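Local coordinates for protein apical membrane antigen AMA1 (Toxoplasma gondii ME49, PDB 4YIV) that plays an essential part in host cell invasion as a microneme protein of the moving junction between the parasite's apical tip and the host cell membrane, at residues P200-T205 with Q265-T270; R298-Y303 with S331-G336. All coordinates share one frame; numbering follows the deposited sequence.

Contact 1: P200-T205 with Q265-T270; sequences PRKSVT and QCWVKT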
# COMPACT_ATOMS: atom_id res chain seq x y z
N PRO A 200 5.79 -3.72 -9.97
CA PRO A 200 4.88 -3.98 -8.84
C PRO A 200 3.57 -4.53 -9.33
O PRO A 200 3.12 -4.16 -10.42
CB PRO A 200 4.68 -2.59 -8.21
CG PRO A 200 5.80 -1.71 -8.81
CD PRO A 200 5.99 -2.27 -10.18
N ARG A 201 2.95 -5.36 -8.50
CA ARG A 201 1.68 -5.92 -8.84
C ARG A 201 0.85 -6.26 -7.61
O ARG A 201 1.36 -6.54 -6.54
CB ARG A 201 1.92 -7.22 -9.61
CG ARG A 201 0.83 -7.62 -10.58
CD ARG A 201 1.10 -7.05 -11.97
NE ARG A 201 0.35 -7.77 -13.00
CZ ARG A 201 -0.78 -7.35 -13.53
NH1 ARG A 201 -1.38 -8.08 -14.46
NH2 ARG A 201 -1.33 -6.20 -13.15
N LYS A 202 -0.46 -6.22 -7.82
CA LYS A 202 -1.46 -6.69 -6.89
C LYS A 202 -2.28 -7.68 -7.75
O LYS A 202 -2.51 -7.42 -8.89
CB LYS A 202 -2.33 -5.62 -6.28
CG LYS A 202 -1.67 -4.82 -5.19
CD LYS A 202 -2.67 -3.96 -4.44
CE LYS A 202 -2.02 -3.06 -3.40
NZ LYS A 202 -2.93 -2.44 -2.45
N SER A 203 -2.67 -8.80 -7.18
CA SER A 203 -3.44 -9.81 -7.87
C SER A 203 -4.82 -9.99 -7.28
O SER A 203 -4.99 -9.87 -6.12
CB SER A 203 -2.70 -11.14 -7.81
OG SER A 203 -3.52 -12.23 -8.06
N VAL A 204 -5.80 -10.30 -8.10
CA VAL A 204 -7.14 -10.53 -7.58
C VAL A 204 -7.19 -11.75 -6.64
O VAL A 204 -8.02 -11.83 -5.76
CB VAL A 204 -8.20 -10.71 -8.71
CG1 VAL A 204 -8.30 -9.44 -9.47
CG2 VAL A 204 -7.85 -11.86 -9.64
N THR A 205 -6.25 -12.68 -6.80
CA THR A 205 -6.26 -13.88 -5.97
C THR A 205 -4.97 -14.12 -5.21
O THR A 205 -4.99 -14.71 -4.15
CB THR A 205 -6.53 -15.12 -6.82
OG1 THR A 205 -5.59 -15.17 -7.90
CG2 THR A 205 -7.92 -15.05 -7.41
N GLN A 265 -11.17 -6.63 -9.23
CA GLN A 265 -10.53 -5.93 -10.35
C GLN A 265 -10.46 -4.45 -10.08
O GLN A 265 -9.48 -3.81 -10.44
CB GLN A 265 -11.28 -6.17 -11.67
CG GLN A 265 -11.12 -7.59 -12.19
CD GLN A 265 -11.82 -7.82 -13.53
OE1 GLN A 265 -12.63 -7.00 -13.97
NE2 GLN A 265 -11.49 -8.94 -14.17
N CYS A 266 -11.46 -3.92 -9.42
CA CYS A 266 -11.46 -2.53 -9.07
C CYS A 266 -10.36 -2.24 -8.06
O CYS A 266 -9.64 -1.30 -8.20
CB CYS A 266 -12.81 -2.11 -8.51
SG CYS A 266 -13.02 -0.36 -8.22
N TRP A 267 -10.25 -3.09 -7.05
CA TRP A 267 -9.25 -2.95 -6.01
C TRP A 267 -7.87 -2.95 -6.65
O TRP A 267 -7.03 -2.11 -6.32
CB TRP A 267 -9.41 -4.07 -4.97
CG TRP A 267 -8.23 -4.19 -4.04
CD1 TRP A 267 -7.91 -3.34 -3.01
CD2 TRP A 267 -7.24 -5.23 -4.02
NE1 TRP A 267 -6.78 -3.78 -2.38
CE2 TRP A 267 -6.35 -4.93 -2.96
CE3 TRP A 267 -7.03 -6.37 -4.78
CZ2 TRP A 267 -5.26 -5.74 -2.66
CZ3 TRP A 267 -5.94 -7.18 -4.47
CH2 TRP A 267 -5.07 -6.85 -3.43
N VAL A 268 -7.65 -3.86 -7.60
CA VAL A 268 -6.37 -3.91 -8.31
C VAL A 268 -6.13 -2.61 -9.08
O VAL A 268 -5.01 -2.08 -9.09
CB VAL A 268 -6.31 -5.10 -9.28
CG1 VAL A 268 -5.07 -4.98 -10.21
CG2 VAL A 268 -6.29 -6.38 -8.51
N LYS A 269 -7.18 -2.09 -9.72
CA LYS A 269 -7.07 -0.86 -10.50
C LYS A 269 -6.65 0.34 -9.66
O LYS A 269 -5.93 1.22 -10.16
CB LYS A 269 -8.40 -0.54 -11.23
CG LYS A 269 -8.68 -1.31 -12.55
CD LYS A 269 -9.96 -0.76 -13.25
CE LYS A 269 -10.22 -1.42 -14.59
NZ LYS A 269 -9.16 -1.09 -15.59
N THR A 270 -7.04 0.40 -8.38
CA THR A 270 -6.65 1.57 -7.61
C THR A 270 -5.14 1.60 -7.39
O THR A 270 -4.57 2.66 -7.21
CB THR A 270 -7.39 1.64 -6.22
OG1 THR A 270 -7.00 0.54 -5.39
CG2 THR A 270 -8.91 1.58 -6.42
O HOH W 1 -5.10 -1.57 -4.08
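Helix 263-272, which carries Trp267 and Val268, packs against the chain that runs on from strand 198-201, and the meeting centres on the Trp267 indole and the aliphatic chain of Lys202. The two side chains cross at about a right angle. Lys202 CD lies 3.5 Å above the indole plane, displaced toward the rim, with Trp267 CZ2 as its nearest ring atom at 3.6 Å. Trp267 CG is anti to the backbone N (chi1 167°), which starts the indole off the helix on the side where Lys202 lies. At the ring edge, and in its plane, Ser203 O comes within 3.3 Å of Trp267 CZ3; the same carbonyl accepts a hydrogen bond from His208 NE2.

A water links the Lys202 ammonium to the helix backbone, accepting from Lys202 NZ at 2.9 Å and donating to Trp267 O at 3.0 Å. Thr270 OG1 also donates to Trp267 O, which takes a weak bond from Thr270 N as well. The ammonium group has a further acceptor in Ala334 O, and the indole N-H is taken by Gly336 O. The helix belongs to the apical membrane antigen 1 region of the chain, whose family falls in the PAN clan, and the Cys266-Cys313 disulfide fastens it to strand 311-316 of the neighbouring antiparallel sheet.

Alongside, the contact turns apolar, and Val204 is exposed: its CG1 touches Val268 CG2 at 3.8 Å, while the other methyl, Val268 CG1, rests near Lys202 O. The chain turns at Val204, where Ser203 OG accepts from Thr205 N at 3.0 Å in an ST turn and also bonds Glu206 N. Lys202 N bonds Glu272 OE1 and Arg201 forms a salt bridge with the same carboxylate, joining this chain to the far end of the helix as well.

Contact 2: R298-Y303 with S331-G336; sequences RNYGFY and SYTAAG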
# COMPACT_ATOMS: atom_id res chain seq x y z
N ARG A 298 -4.02 9.18 -8.30
CA ARG A 298 -5.34 8.58 -8.46
C ARG A 298 -5.29 7.29 -7.67
O ARG A 298 -5.22 6.23 -8.23
CB ARG A 298 -5.58 8.30 -9.93
CG ARG A 298 -7.00 7.92 -10.27
CD ARG A 298 -7.20 7.53 -11.72
NE ARG A 298 -6.89 8.59 -12.66
CZ ARG A 298 -6.03 8.49 -13.66
NH1 ARG A 298 -5.40 7.37 -13.91
NH2 ARG A 298 -5.85 9.51 -14.45
N ASN A 299 -5.33 7.45 -6.37
CA ASN A 299 -5.16 6.38 -5.39
C ASN A 299 -6.44 5.75 -4.85
O ASN A 299 -6.38 4.77 -4.10
CB ASN A 299 -4.41 6.90 -4.17
CG ASN A 299 -3.07 7.50 -4.51
OD1 ASN A 299 -2.43 7.11 -5.48
ND2 ASN A 299 -2.63 8.42 -3.68
N TYR A 300 -7.58 6.31 -5.25
CA TYR A 300 -8.85 6.09 -4.56
C TYR A 300 -9.88 5.59 -5.52
O TYR A 300 -9.95 6.03 -6.68
CB TYR A 300 -9.33 7.40 -3.90
CG TYR A 300 -8.28 8.06 -3.10
CD1 TYR A 300 -7.97 7.58 -1.83
CD2 TYR A 300 -7.55 9.12 -3.60
CE1 TYR A 300 -7.00 8.12 -1.10
CE2 TYR A 300 -6.56 9.69 -2.85
CZ TYR A 300 -6.29 9.18 -1.60
OH TYR A 300 -5.31 9.71 -0.83
N GLY A 301 -10.69 4.65 -5.08
CA GLY A 301 -11.74 4.20 -5.95
C GLY A 301 -12.82 3.41 -5.27
O GLY A 301 -12.71 3.07 -4.08
N PHE A 302 -13.89 3.16 -6.02
CA PHE A 302 -14.88 2.19 -5.56
C PHE A 302 -15.56 1.42 -6.65
O PHE A 302 -15.75 1.87 -7.78
CB PHE A 302 -15.96 2.86 -4.68
CG PHE A 302 -16.68 4.03 -5.32
CD1 PHE A 302 -17.79 3.85 -6.14
CD2 PHE A 302 -16.24 5.34 -5.07
CE1 PHE A 302 -18.47 4.96 -6.69
CE2 PHE A 302 -16.91 6.44 -5.60
CZ PHE A 302 -18.02 6.24 -6.41
N TYR A 303 -15.89 0.20 -6.26
CA TYR A 303 -16.75 -0.65 -7.02
C TYR A 303 -18.20 -0.26 -6.74
O TYR A 303 -18.55 0.07 -5.60
CB TYR A 303 -16.50 -2.08 -6.63
CG TYR A 303 -17.46 -3.01 -7.28
CD1 TYR A 303 -18.67 -3.30 -6.68
CD2 TYR A 303 -17.16 -3.60 -8.50
CE1 TYR A 303 -19.56 -4.14 -7.26
CE2 TYR A 303 -18.07 -4.45 -9.10
CZ TYR A 303 -19.26 -4.72 -8.45
OH TYR A 303 -20.20 -5.56 -8.99
N SER A 331 -15.31 0.73 -1.25
CA SER A 331 -14.24 1.71 -1.50
C SER A 331 -12.87 1.17 -1.14
O SER A 331 -12.65 0.64 -0.04
CB SER A 331 -14.54 2.99 -0.74
OG SER A 331 -15.67 3.66 -1.30
N TYR A 332 -11.95 1.32 -2.10
CA TYR A 332 -10.59 0.79 -2.08
C TYR A 332 -9.58 1.91 -2.20
O TYR A 332 -9.89 2.98 -2.72
CB TYR A 332 -10.35 -0.17 -3.24
CG TYR A 332 -11.27 -1.39 -3.25
CD1 TYR A 332 -11.18 -2.37 -2.25
CD2 TYR A 332 -12.23 -1.53 -4.23
CE1 TYR A 332 -12.02 -3.48 -2.27
CE2 TYR A 332 -13.07 -2.64 -4.25
CZ TYR A 332 -12.96 -3.61 -3.26
OH TYR A 332 -13.80 -4.69 -3.30
N THR A 333 -8.36 1.66 -1.73
CA THR A 333 -7.26 2.52 -2.08
C THR A 333 -6.09 1.70 -2.53
O THR A 333 -6.03 0.47 -2.33
CB THR A 333 -6.79 3.42 -0.90
OG1 THR A 333 -6.00 2.66 0.01
CG2 THR A 333 -7.96 4.01 -0.18
N ALA A 334 -5.15 2.38 -3.19
CA ALA A 334 -3.93 1.77 -3.62
C ALA A 334 -3.15 1.12 -2.48
O ALA A 334 -2.38 0.16 -2.68
CB ALA A 334 -3.05 2.84 -4.35
N ALA A 335 -3.33 1.64 -1.26
CA ALA A 335 -2.55 1.15 -0.12
C ALA A 335 -3.17 -0.06 0.58
O ALA A 335 -2.45 -0.88 1.15
CB ALA A 335 -2.35 2.27 0.91
N GLY A 336 -4.50 -0.15 0.54
CA GLY A 336 -5.19 -1.13 1.36
C GLY A 336 -5.42 -2.50 0.76
O GLY A 336 -5.05 -2.79 -0.38
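The Tyr300 ring has Asn299 CB over the centre of one face, 3.7 Å above the plane, and meets Thr333 CG2 obliquely through CD1 at 3.9 Å. The Tyr332 ring is touched at its edge, near its plane, by Tyr303 CB, 4.2 Å from Tyr332 CE2. Ser331 OG approaches the Phe302 side chain obliquely, its closest atom there being Phe302 CB at 3.5 Å. Phe302 CG sits between the backbone N and the carbonyl carbon (chi1 55°); the Phe302 side chain also touches Ala314 and Arg237.

The backbones that carry these side chains pair as antiparallel strands. Gly301 and Tyr332 form a hydrogen-bonded pair: Gly301 N donates to Tyr332 O, and Tyr332 N returns a bond to Gly301 O at 2.7 Å. On either side of it, Tyr300 with Thr333 and Phe302 with Ser331 are non-hydrogen-bonded pairs, and all four of these side chains lie on one face of the sheet. Beyond the strand, Ala334 N donates to Asn299 O, and Thr333 CA adds a CA-H...O contact to the same oxygen at 3.1 Å. Thr333 OG1 then accepts from Ala335 N and Gly336 N, an ST turn and ST motif that accompany the bend of the chain as it leaves the sheet.

The two strands are adjacent in a five-stranded antiparallel sheet, with strand 311-316 beyond 300-305 and strand 233-234 beyond 329-333. Ser331 OG bonds Tyr236 O, and Phe302 and Thr333 touch strand 236-242. On the opposite face, Tyr332 packs on Lys263 and Thr270 of helix 263-272, and Tyr303 on Lys263 and Cys266.

Overall arrangement
The centres of contact 1 and contact 2 lie 10 Å apart, and the two meet directly. Where residues 334-336 leave the sheet, their carbonyls receive the polar ends of contact 1: Lys202 NZ lies 2.7 Å from Ala334 O, and Trp267 NE1 is 2.8 Å from Gly336 O, both probable hydrogen bonds. Thr270 O adds packing against Ala334 CB. Helix 263-272 packs on both residues 200-205 and the sheet; the Trp267 and Tyr332 rings meet with planes at about 60°. A bound cobalt ion is about 7 Å from the Trp267 side chain, whereas the Tyr300 side chain is about 7 Å from the attached N-acetylglucosamine.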